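Side-chain contacts in capsid protein (Penaeus vannamei nodavirus, PDB 5YKZ), which forms the viral shell, its protruding domain described here probably building the dimeric spikes on the particle surface: residues Val14-Pro19 with Ile70-Asp75; Tyr57-Thr62 with Gln108-Asn113; Val87-Asp90 with Thr94-Leu97. All coordinates share one frame; numbering follows the deposited sequence.

Contact 1 (Val14-Pro19 with Ile70-Asp75); sequences VNFIKP and ISINMD
Phe-16, just past strand 7-15, reaches across the interior of a jelly roll to Ile-70 and Ile-72 of strand 66-73. The backbones stay well apart, with Phe-16 CA 10.7 Å from Ile-70 CA, so side chains alone bridge the gap. All of the interactions between the two segments are apolar. Phe-16 CZ lies 4.0 Å from Ile-70 CG2, and Phe-16 CE2 lies 4.1 Å from Ile-72 CD1. The isoleucines touch with different branches: Ile-70 offers the short methyl, which stands opposite its own N, whereas Ile-72 extends its long arm (chi2 176°) to deliver the terminal methyl. Both methyls approach the far end of the ring obliquely. The ring of Phe-16 also meets that of Phe-112; separately, Ile-70 packs on Leu-41 and Pro-43 of strand 38-48. No polar bond crosses the contact; within 70-75, Asp-75 N donates to Asn-73 OD1 (2.9 Å, 159° at the hydrogen) in an Asx turn begun by Asn-73. With 104 Å² buried and no hydrogen bond or charge pair across, the contact implies cohesion by dispersion and exclusion of water, without a directional bond fixing the ring.

Contact 2 (Tyr57-Thr62 with Gln108-Asn113); sequences YILSAT and QTTGFN
Tyr-57 and Thr-110 meet between the two facing sheets of the jelly roll, where strand 58-63 and strand 111-118 belong to opposite layers. At the start of 57-62, Tyr-57 turns its CG opposite the backbone N (chi1 -177°), which carries the phenol inward to the other segment. Its OH is hydrogen-bonded to Thr-110 OG1 at 2.8 Å, and either hydroxyl could donate. The same threonine adds an apolar touch: its CG2 sits 3.7 Å from Tyr-57 CZ, obliquely to the ring. Thr-110 thus engages the phenol with both branches. On the same side of the ring plane, nearer CD2 and CE2, comes Gln-108, whose chain bends at chi2 (80°) and runs antiparallel alongside the tyrosine, its amide plane 89° from the ring. Gln-108 CB approaches Tyr-57 CD2 at 4.0 Å. Phe-50 brings a second ring against Tyr-57. Two residues on, Leu-59 contributes little, with CD1 4.1 Å from Thr-110 OG1. Gln-108 NE2 is bonded to Glu-53 OE2 and Asn-49 O. Gln-108 OE1, by contrast, is buried with no hydrogen-bonding partner in the model and lies 3.6 Å from Tyr-57 CD2.

Contact 3 (Val87-Asp90 with Thr94-Leu97); sequences VKTD and TFDL
The turn joining strand 79-88 to strand 95-101, which carries the chain from one sheet of the jelly roll to the other, is closed by Asp-90 and Thr-94. Asp-90 N donates to Thr-94 O at 2.9 Å, nearly straight at 166°. In return, the Asp-90 carboxylate takes two bonds from Thr-94: its OD1 accepts from Thr-94 N at 3.0 Å, and its OD2 from Thr-94 OG1 at 2.9 Å. Both donors stand above the carboxylate plane. One bond on each oxygen holds the carboxylate's rotation, and the backbone bond makes a third link. A water lies within bonding distance of Thr-94 O (2.9 Å) and Lys-88 O (3.1 Å) and can bridge the two carbonyls, though it has other acceptors in reach. Deeper in, packing takes over. Val-87 has CG1 wedged between its backbone N and carbonyl carbon (chi1 60°), which sets both methyls against Phe-95; CG2 reaches Phe-95 CB at 3.6 Å. Thr-89 CG2 lies at the ring edge, 3.9 Å from Phe-95 CD2, while its OG1 is engaged by Ser-34 O and Thr-37 N. A CH-pi contact completes the set: Val-87 CG1 stands 3.6 Å from the Phe-95 ring centroid, 5° off the normal.

Contacts 1 and 2 are both buried, their centres about 1 Å apart, and each spans the two sheets of the jelly roll. Their strands pair as neighbours, 7-15 with 111-118 and 58-63 with 66-73, and the pairing continues past strand 7-15, where Phe-16 N bonds Thr-110 O (2.8 Å). Contact 1 is wholly apolar across its segments, whereas contact 2 places a hydroxyl pair in the interior. Contact 3, about 17 Å from contact 2 between centres, is only partly buried: its polar bonds gather at the turn and its aromatic packing faces inward. Leu-97 connects this end to the others, its CD1 lying 4.0 Å from Phe-112 CZ and 4.2 Å from Phe-16 CE1.

Contact 1 (Val14-Pro19 with Ile70-Asp75)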
ATOM      1  N   VAL B  14       5.951 -10.064   0.756  1.00 14.71           N
ATOM      2  CA  VAL B  14       5.647 -11.161   1.662  1.00 14.31           C
ATOM      3  C   VAL B  14       4.190 -11.261   1.915  1.00 14.20           C
ATOM      4  O   VAL B  14       3.554 -10.204   2.194  1.00 14.90           O
ATOM      5  CB  VAL B  14       6.393 -10.993   2.986  1.00 15.34           C
ATOM      6  CG1 VAL B  14       6.144 -12.160   3.929  1.00 14.95           C
ATOM      7  CG2 VAL B  14       7.888 -10.927   2.708  1.00 17.10           C
ATOM      8  N   ASN B  15       3.546 -12.403   1.803  1.00 13.26           N
ATOM      9  CA  ASN B  15       2.166 -12.540   2.185  1.00 12.77           C
ATOM     10  C   ASN B  15       1.994 -12.536   3.681  1.00 12.40           C
ATOM     11  O   ASN B  15       2.824 -13.059   4.424  1.00 13.20           O
ATOM     12  CB  ASN B  15       1.582 -13.829   1.633  1.00 13.38           C
ATOM     13  CG  ASN B  15       1.502 -13.849   0.149  1.00 15.26           C
ATOM     14  OD1 ASN B  15       1.436 -12.783  -0.501  1.00 16.89           O
ATOM     15  ND2 ASN B  15       1.447 -15.058  -0.421  1.00 18.69           N
ATOM     16  N   PHE B  16       0.881 -11.968   4.143  1.00 12.43           N
ATOM     17  CA  PHE B  16       0.458 -12.149   5.518  1.00 12.76           C
ATOM     18  C   PHE B  16       0.060 -13.613   5.770  1.00 12.02           C
ATOM     19  O   PHE B  16      -0.469 -14.279   4.868  1.00 12.63           O
ATOM     20  CB  PHE B  16      -0.701 -11.227   5.884  1.00 12.27           C
ATOM     21  CG  PHE B  16      -0.313  -9.832   6.139  1.00 11.51           C
ATOM     22  CD1 PHE B  16       0.532  -9.528   7.197  1.00 12.18           C
ATOM     23  CD2 PHE B  16      -0.788  -8.776   5.378  1.00 12.28           C
ATOM     24  CE1 PHE B  16       0.845  -8.241   7.510  1.00 12.60           C
ATOM     25  CE2 PHE B  16      -0.421  -7.476   5.675  1.00 12.28           C
ATOM     26  CZ  PHE B  16       0.371  -7.197   6.711  1.00 12.77           C
ATOM     27  N   ILE B  17       0.339 -14.092   6.977  1.00 12.56           N
ATOM     28  CA  ILE B  17      -0.193 -15.364   7.490  1.00 12.89           C
ATOM     29  C   ILE B  17      -1.699 -15.335   7.432  1.00 12.91           C
ATOM     30  O   ILE B  17      -2.386 -14.295   7.299  1.00 12.58           O
ATOM     31  CB  ILE B  17       0.362 -15.694   8.843  1.00 13.37           C
ATOM     32  CG1 ILE B  17      -0.017 -14.641   9.896  1.00 12.97           C
ATOM     33  CG2 ILE B  17       1.867 -15.988   8.789  1.00 13.92           C
ATOM     34  CD1 ILE B  17       0.185 -15.122  11.325  1.00 15.07           C
ATOM     35  N   LYS B  18      -2.220 -16.556   7.611  1.00 12.51           N
ATOM     36  CA  LYS B  18      -3.660 -16.844   7.637  1.00 12.53           C
ATOM     37  C   LYS B  18      -3.953 -17.429   8.945  1.00 13.31           C
ATOM     38  O   LYS B  18      -3.968 -18.695   9.123  1.00 13.73           O
ATOM     39  CB  LYS B  18      -3.989 -17.762   6.482  1.00 13.42           C
ATOM     40  CG  LYS B  18      -3.651 -17.178   5.132  1.00 14.53           C
ATOM     41  CD  LYS B  18      -4.053 -18.107   4.009  1.00 18.04           C
ATOM     42  CE  LYS B  18      -3.511 -17.750   2.680  1.00 20.24           C
ATOM     43  NZ  LYS B  18      -3.977 -16.553   2.261  1.00 19.98           N
ATOM     44  N   PRO B  19      -4.186 -16.631   9.964  1.00 13.10           N
ATOM     45  CA  PRO B  19      -4.481 -17.187  11.300  1.00 14.30           C
ATOM     46  C   PRO B  19      -5.660 -18.114  11.327  1.00 15.10           C
ATOM     47  O   PRO B  19      -6.643 -17.934  10.659  1.00 14.63           O
ATOM     48  CB  PRO B  19      -4.754 -15.948  12.162  1.00 15.72           C
ATOM     49  CG  PRO B  19      -4.135 -14.811  11.423  1.00 15.82           C
ATOM     50  CD  PRO B  19      -4.195 -15.152   9.971  1.00 14.16           C
ATOM     51  N   ILE B  70      -0.538  -1.923  10.181  1.00 12.51           N
ATOM     52  CA  ILE B  70      -1.204  -2.110   8.864  1.00 12.44           C
ATOM     53  C   ILE B  70      -2.605  -2.573   9.095  1.00 11.63           C
ATOM     54  O   ILE B  70      -2.839  -3.505   9.872  1.00 12.41           O
ATOM     55  CB  ILE B  70      -0.382  -3.078   7.978  1.00 12.33           C
ATOM     56  CG1 ILE B  70       0.813  -2.347   7.472  1.00 11.99           C
ATOM     57  CG2 ILE B  70      -1.236  -3.564   6.863  1.00 12.53           C
ATOM     58  CD1 ILE B  70       1.796  -3.231   6.678  1.00 14.23           C
ATOM     59  N   SER B  71      -3.542  -1.906   8.412  1.00 12.41           N
ATOM     60  CA  SER B  71      -4.930  -2.248   8.470  1.00 12.98           C
ATOM     61  C   SER B  71      -5.445  -2.569   7.078  1.00 12.40           C
ATOM     62  O   SER B  71      -5.304  -1.738   6.149  1.00 13.44           O
ATOM     63  CB  SER B  71      -5.756  -1.086   9.014  1.00 14.46           C
ATOM     64  OG  SER B  71      -7.117  -1.317   8.828  1.00 19.85           O
ATOM     65  N   ILE B  72      -6.027  -3.743   6.912  1.00 12.33           N
ATOM     66  CA  ILE B  72      -6.731  -4.127   5.681  1.00 12.67           C
ATOM     67  C   ILE B  72      -8.111  -4.537   6.105  1.00 12.87           C
ATOM     68  O   ILE B  72      -8.319  -5.657   6.624  1.00 14.85           O
ATOM     69  CB  ILE B  72      -6.006  -5.269   4.903  1.00 12.91           C
ATOM     70  CG1 ILE B  72      -4.604  -4.866   4.506  1.00 13.40           C
ATOM     71  CG2 ILE B  72      -6.851  -5.651   3.740  1.00 14.01           C
ATOM     72  CD1 ILE B  72      -3.771  -5.897   3.838  1.00 14.02           C
ATOM     73  N   ASN B  73      -9.092  -3.696   5.917  1.00 12.41           N
ATOM     74  CA  ASN B  73     -10.487  -3.906   6.304  1.00 13.50           C
ATOM     75  C   ASN B  73     -11.300  -3.793   5.024  1.00 13.33           C
ATOM     76  O   ASN B  73     -11.438  -2.693   4.465  1.00 13.41           O
ATOM     77  CB  ASN B  73     -10.942  -2.968   7.409  1.00 14.12           C
ATOM     78  CG  ASN B  73     -12.380  -3.252   7.784  1.00 13.79           C
ATOM     79  OD1 ASN B  73     -13.123  -3.763   7.079  1.00 14.41           O
ATOM     80  ND2 ASN B  73     -12.714  -2.836   9.026  1.00 17.37           N
ATOM     81  N   MET B  74     -11.811  -4.904   4.535  1.00 11.85           N
ATOM     82  CA  MET B  74     -12.523  -4.958   3.313  1.00 13.07           C
ATOM     83  C   MET B  74     -14.062  -4.710   3.495  1.00 13.75           C
ATOM     84  O   MET B  74     -14.831  -5.001   2.609  1.00 15.30           O
ATOM     85  CB  MET B  74     -12.211  -6.193   2.525  1.00 13.79           C
ATOM     86  CG  MET B  74     -10.729  -6.286   2.162  1.00 14.01           C
ATOM     87  SD  MET B  74      -9.932  -4.843   1.541  1.00 16.05           S
ATOM     88  CE  MET B  74     -10.753  -4.732   0.167  1.00 15.93           C
ATOM     89  N   ASP B  75     -14.484  -4.169   4.583  1.00 13.34           N
ATOM     90  CA  ASP B  75     -15.919  -3.817   4.798  1.00 14.20           C
ATOM     91  C   ASP B  75     -16.368  -2.950   3.622  1.00 15.12           C
ATOM     92  O   ASP B  75     -15.792  -1.882   3.405  1.00 15.54           O
ATOM     93  CB  ASP B  75     -16.070  -3.101   6.089  1.00 14.85           C
ATOM     94  CG  ASP B  75     -17.536  -2.828   6.530  1.00 17.34           C
ATOM     95  OD1 ASP B  75     -18.352  -2.589   5.615  1.00 17.94           O
ATOM     96  OD2 ASP B  75     -17.735  -2.814   7.732  1.00 18.76           O
TER

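Contact 2 (Tyr57-Thr62 with Gln108-Asn113)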
ATOM      1  N   TYR B  57     -13.241  -9.708   5.401  1.00 12.30           N
ATOM      2  CA  TYR B  57     -11.792  -9.858   5.593  1.00 12.45           C
ATOM      3  C   TYR B  57     -11.318  -8.614   6.332  1.00 12.48           C
ATOM      4  O   TYR B  57     -11.391  -7.496   5.771  1.00 12.66           O
ATOM      5  CB  TYR B  57     -11.089  -9.989   4.265  1.00 12.67           C
ATOM      6  CG  TYR B  57      -9.601 -10.229   4.400  1.00 12.65           C
ATOM      7  CD1 TYR B  57      -8.725  -9.220   4.588  1.00 12.27           C
ATOM      8  CD2 TYR B  57      -9.087 -11.499   4.339  1.00 12.61           C
ATOM      9  CE1 TYR B  57      -7.369  -9.449   4.775  1.00 12.87           C
ATOM     10  CE2 TYR B  57      -7.749 -11.766   4.458  1.00 12.82           C
ATOM     11  CZ  TYR B  57      -6.887 -10.707   4.722  1.00 12.14           C
ATOM     12  OH  TYR B  57      -5.526 -10.922   4.899  1.00 12.96           O
ATOM     13  N   ILE B  58     -10.826  -8.758   7.577  1.00 12.33           N
ATOM     14  CA  ILE B  58     -10.271  -7.700   8.371  1.00 12.41           C
ATOM     15  C   ILE B  58      -9.010  -8.175   9.018  1.00 12.07           C
ATOM     16  O   ILE B  58      -9.058  -9.064   9.904  1.00 13.07           O
ATOM     17  CB  ILE B  58     -11.262  -7.235   9.479  1.00 13.23           C
ATOM     18  CG1 ILE B  58     -12.647  -6.842   8.896  1.00 14.02           C
ATOM     19  CG2 ILE B  58     -10.670  -6.032  10.202  1.00 14.93           C
ATOM     20  CD1 ILE B  58     -13.689  -6.399   9.911  1.00 16.37           C
ATOM     21  N   LEU B  59      -7.898  -7.611   8.599  1.00 12.39           N
ATOM     22  CA  LEU B  59      -6.586  -7.954   9.123  1.00 12.04           C
ATOM     23  C   LEU B  59      -6.003  -6.753   9.792  1.00 12.06           C
ATOM     24  O   LEU B  59      -6.072  -5.611   9.202  1.00 13.43           O
ATOM     25  CB  LEU B  59      -5.697  -8.460   7.991  1.00 13.74           C
ATOM     26  CG  LEU B  59      -4.249  -8.802   8.386  1.00 14.83           C
ATOM     27  CD1 LEU B  59      -3.703  -9.916   7.566  1.00 16.05           C
ATOM     28  CD2 LEU B  59      -3.342  -7.567   8.195  1.00 17.20           C
ATOM     29  N   SER B  60      -5.333  -6.930  10.886  1.00 12.59           N
ATOM     30  CA  SER B  60      -4.500  -5.894  11.481  1.00 13.72           C
ATOM     31  C   SER B  60      -3.130  -6.523  11.792  1.00 12.92           C
ATOM     32  O   SER B  60      -3.099  -7.648  12.289  1.00 14.82           O
ATOM     33  CB  SER B  60      -5.135  -5.415  12.761  1.00 17.04           C
ATOM     34  OG  SER B  60      -4.495  -4.288  13.291  1.00 20.00           O
ATOM     35  N   ALA B  61      -2.073  -5.780  11.542  1.00 12.85           N
ATOM     36  CA  ALA B  61      -0.703  -6.243  11.827  1.00 13.63           C
ATOM     37  C   ALA B  61       0.013  -5.158  12.506  1.00 13.20           C
ATOM     38  O   ALA B  61       0.076  -4.005  12.031  1.00 12.84           O
ATOM     39  CB  ALA B  61      -0.035  -6.673  10.601  1.00 14.17           C
ATOM     40  N   THR B  62       0.784  -5.520  13.546  1.00 13.63           N
ATOM     41  CA  THR B  62       1.581  -4.554  14.245  1.00 14.15           C
ATOM     42  C   THR B  62       2.908  -5.245  14.568  1.00 14.76           C
ATOM     43  O   THR B  62       2.843  -6.414  15.037  1.00 17.82           O
ATOM     44  CB  THR B  62       0.944  -4.132  15.565  1.00 19.13           C
ATOM     45  OG1 THR B  62       0.913  -5.286  16.426  1.00 25.41           O
ATOM     46  CG2 THR B  62      -0.349  -3.399  15.347  1.00 19.84           C
ATOM     47  N   GLN B 108      -8.507 -15.319   2.043  1.00 13.82           N
ATOM     48  CA  GLN B 108      -7.914 -14.555   0.945  1.00 13.13           C
ATOM     49  C   GLN B 108      -6.450 -14.257   1.297  1.00 13.50           C
ATOM     50  O   GLN B 108      -6.022 -14.320   2.429  1.00 13.97           O
ATOM     51  CB  GLN B 108      -8.688 -13.244   0.736  1.00 13.83           C
ATOM     52  CG  GLN B 108     -10.067 -13.480   0.149  1.00 13.73           C
ATOM     53  CD  GLN B 108     -11.146 -13.921   1.132  1.00 14.03           C
ATOM     54  OE1 GLN B 108     -10.932 -13.885   2.325  1.00 13.90           O
ATOM     55  NE2 GLN B 108     -12.281 -14.388   0.585  1.00 14.97           N
ATOM     56  N   THR B 109      -5.680 -13.882   0.270  1.00 12.67           N
ATOM     57  CA  THR B 109      -4.263 -13.613   0.390  1.00 13.59           C
ATOM     58  C   THR B 109      -3.999 -12.142   0.273  1.00 12.82           C
ATOM     59  O   THR B 109      -4.333 -11.503  -0.751  1.00 13.18           O
ATOM     60  CB  THR B 109      -3.474 -14.352  -0.682  1.00 13.52           C
ATOM     61  OG1 THR B 109      -3.669 -15.781  -0.538  1.00 15.45           O
ATOM     62  CG2 THR B 109      -1.987 -14.119  -0.528  1.00 15.54           C
ATOM     63  N   THR B 110      -3.395 -11.593   1.316  1.00 12.15           N
ATOM     64  CA  THR B 110      -2.920 -10.196   1.291  1.00 12.52           C
ATOM     65  C   THR B 110      -1.482 -10.240   1.777  1.00 11.79           C
ATOM     66  O   THR B 110      -0.977 -11.266   2.226  1.00 12.16           O
ATOM     67  CB  THR B 110      -3.780  -9.269   2.105  1.00 12.61           C
ATOM     68  OG1 THR B 110      -3.598  -9.502   3.490  1.00 13.02           O
ATOM     69  CG2 THR B 110      -5.247  -9.370   1.723  1.00 13.72           C
ATOM     70  N   GLY B 111      -0.806  -9.089   1.719  1.00 12.44           N
ATOM     71  CA  GLY B 111       0.584  -9.036   2.070  1.00 12.40           C
ATOM     72  C   GLY B 111       1.107  -7.636   2.202  1.00 12.09           C
ATOM     73  O   GLY B 111       0.345  -6.660   2.362  1.00 12.09           O
ATOM     74  N   PHE B 112       2.409  -7.555   2.154  1.00 12.26           N
ATOM     75  CA  PHE B 112       3.118  -6.300   2.359  1.00 12.20           C
ATOM     76  C   PHE B 112       4.379  -6.289   1.548  1.00 12.74           C
ATOM     77  O   PHE B 112       4.951  -7.350   1.228  1.00 14.61           O
ATOM     78  CB  PHE B 112       3.392  -6.007   3.866  1.00 12.45           C
ATOM     79  CG  PHE B 112       4.110  -7.124   4.569  1.00 12.41           C
ATOM     80  CD1 PHE B 112       3.392  -8.161   5.126  1.00 12.59           C
ATOM     81  CD2 PHE B 112       5.452  -7.070   4.732  1.00 13.40           C
ATOM     82  CE1 PHE B 112       4.045  -9.159   5.825  1.00 15.00           C
ATOM     83  CE2 PHE B 112       6.099  -8.053   5.469  1.00 14.76           C
ATOM     84  CZ  PHE B 112       5.381  -9.101   5.997  1.00 14.64           C
ATOM     85  N   ASN B 113       4.834  -5.084   1.217  1.00 13.07           N
ATOM     86  CA  ASN B 113       6.150  -4.826   0.673  1.00 13.74           C
ATOM     87  C   ASN B 113       7.100  -4.478   1.705  1.00 13.26           C
ATOM     88  O   ASN B 113       6.745  -3.733   2.608  1.00 15.03           O
ATOM     89  CB  ASN B 113       6.066  -3.724  -0.392  1.00 15.64           C
ATOM     90  CG  ASN B 113       5.412  -4.341  -1.710  1.00 17.48           C
ATOM     91  OD1 ASN B 113       5.771  -5.397  -2.157  1.00 19.54           O
ATOM     92  ND2 ASN B 113       4.475  -3.801  -2.093  1.00 20.05           N
TER

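Contact 3 (Val87-Asp90 with Thr94-Leu97)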
ATOM      1  N   VAL B  87      10.120  -1.204  11.325  1.00 12.82           N
ATOM      2  CA  VAL B  87      10.577  -2.295  12.160  1.00 14.84           C
ATOM      3  C   VAL B  87      12.023  -2.569  11.884  1.00 14.88           C
ATOM      4  O   VAL B  87      12.509  -2.494  10.709  1.00 16.64           O
ATOM      5  CB  VAL B  87       9.721  -3.549  11.951  1.00 14.70           C
ATOM      6  CG1 VAL B  87       9.772  -4.030  10.476  1.00 15.03           C
ATOM      7  CG2 VAL B  87      10.046  -4.643  12.975  1.00 16.17           C
ATOM      8  N   LYS B  88      12.765  -2.857  12.935  1.00 15.77           N
ATOM      9  CA  LYS B  88      14.190  -3.228  12.851  1.00 16.83           C
ATOM     10  C   LYS B  88      14.358  -4.679  13.072  1.00 18.32           C
ATOM     11  O   LYS B  88      13.817  -5.274  14.006  1.00 18.65           O
ATOM     12  CB  LYS B  88      14.965  -2.443  13.863  1.00 18.90           C
ATOM     13  CG  LYS B  88      16.505  -2.565  13.801  1.00 21.79           C
ATOM     14  CD  LYS B  88      17.205  -1.715  14.867  1.00 22.91           C
ATOM     15  CE  LYS B  88      18.712  -1.931  14.871  1.00 26.32           C
ATOM     16  NZ  LYS B  88      19.402  -1.010  15.872  1.00 31.39           N
ATOM     17  N   THR B  89      15.174  -5.262  12.228  1.00 17.71           N
ATOM     18  CA  THR B  89      15.523  -6.657  12.408  1.00 16.92           C
ATOM     19  C   THR B  89      16.490  -6.843  13.604  1.00 18.74           C
ATOM     20  O   THR B  89      17.152  -5.926  14.074  1.00 18.68           O
ATOM     21  CB  THR B  89      16.158  -7.254  11.226  1.00 17.18           C
ATOM     22  OG1 THR B  89      17.295  -6.437  10.881  1.00 18.96           O
ATOM     23  CG2 THR B  89      15.181  -7.242  10.012  1.00 18.47           C
ATOM     24  N   ASP B  90      16.477  -8.087  14.088  1.00 17.88           N
ATOM     25  CA  ASP B  90      17.430  -8.538  15.078  1.00 20.44           C
ATOM     26  C   ASP B  90      18.739  -8.826  14.369  1.00 21.42           C
ATOM     27  O   ASP B  90      18.944  -8.633  13.178  1.00 20.97           O
ATOM     28  CB  ASP B  90      16.844  -9.711  15.856  1.00 19.91           C
ATOM     29  CG  ASP B  90      16.609 -10.949  15.031  1.00 20.99           C
ATOM     30  OD1 ASP B  90      17.106 -11.103  13.941  1.00 22.25           O
ATOM     31  OD2 ASP B  90      15.893 -11.814  15.610  1.00 23.84           O
ATOM     32  N   THR B  94      15.766 -11.017  11.306  1.00 16.77           N
ATOM     33  CA  THR B  94      14.364 -11.337  11.464  1.00 16.73           C
ATOM     34  C   THR B  94      13.658 -10.312  12.244  1.00 15.83           C
ATOM     35  O   THR B  94      14.198  -9.582  13.052  1.00 16.49           O
ATOM     36  CB  THR B  94      14.106 -12.738  12.123  1.00 19.00           C
ATOM     37  OG1 THR B  94      14.038 -12.638  13.560  1.00 22.74           O
ATOM     38  CG2 THR B  94      15.095 -13.764  11.586  1.00 20.87           C
ATOM     39  N   PHE B  95      12.302 -10.264  12.066  1.00 15.47           N
ATOM     40  CA  PHE B  95      11.426  -9.558  12.952  1.00 15.15           C
ATOM     41  C   PHE B  95      10.098 -10.236  13.023  1.00 13.96           C
ATOM     42  O   PHE B  95       9.714 -10.983  12.116  1.00 14.87           O
ATOM     43  CB  PHE B  95      11.234  -8.065  12.572  1.00 15.08           C
ATOM     44  CG  PHE B  95      10.571  -7.879  11.204  1.00 14.71           C
ATOM     45  CD1 PHE B  95       9.191  -7.914  11.088  1.00 14.47           C
ATOM     46  CD2 PHE B  95      11.299  -7.523  10.066  1.00 15.53           C
ATOM     47  CE1 PHE B  95       8.573  -7.700   9.887  1.00 14.88           C
ATOM     48  CE2 PHE B  95      10.676  -7.299   8.834  1.00 15.72           C
ATOM     49  CZ  PHE B  95       9.305  -7.403   8.749  1.00 14.63           C
ATOM     50  N   ASP B  96       9.381 -10.015  14.083  1.00 14.11           N
ATOM     51  CA  ASP B  96       8.069 -10.558  14.289  1.00 13.61           C
ATOM     52  C   ASP B  96       6.961  -9.551  14.216  1.00 14.06           C
ATOM     53  O   ASP B  96       7.084  -8.423  14.708  1.00 14.73           O
ATOM     54  CB  ASP B  96       7.958 -11.240  15.683  1.00 14.55           C
ATOM     55  CG  ASP B  96       8.737 -12.491  15.850  1.00 14.65           C
ATOM     56  OD1 ASP B  96       9.188 -13.052  14.907  1.00 16.00           O
ATOM     57  OD2 ASP B  96       8.828 -12.942  17.018  1.00 17.19           O
ATOM     58  N   LEU B  97       5.857  -9.909  13.586  1.00 13.33           N
ATOM     59  CA  LEU B  97       4.608  -9.173  13.573  1.00 12.91           C
ATOM     60  C   LEU B  97       3.566  -9.903  14.383  1.00 13.02           C
ATOM     61  O   LEU B  97       3.560 -11.144  14.382  1.00 14.83           O
ATOM     62  CB  LEU B  97       4.087  -8.984  12.155  1.00 13.02           C
ATOM     63  CG  LEU B  97       5.001  -8.317  11.165  1.00 13.55           C
ATOM     64  CD1 LEU B  97       4.311  -8.273   9.795  1.00 15.56           C
ATOM     65  CD2 LEU B  97       5.396  -6.940  11.579  1.00 15.01           C
TER
HETATM   66  O   HOH W   1      13.434  -8.024  15.320  1.00 22.95           O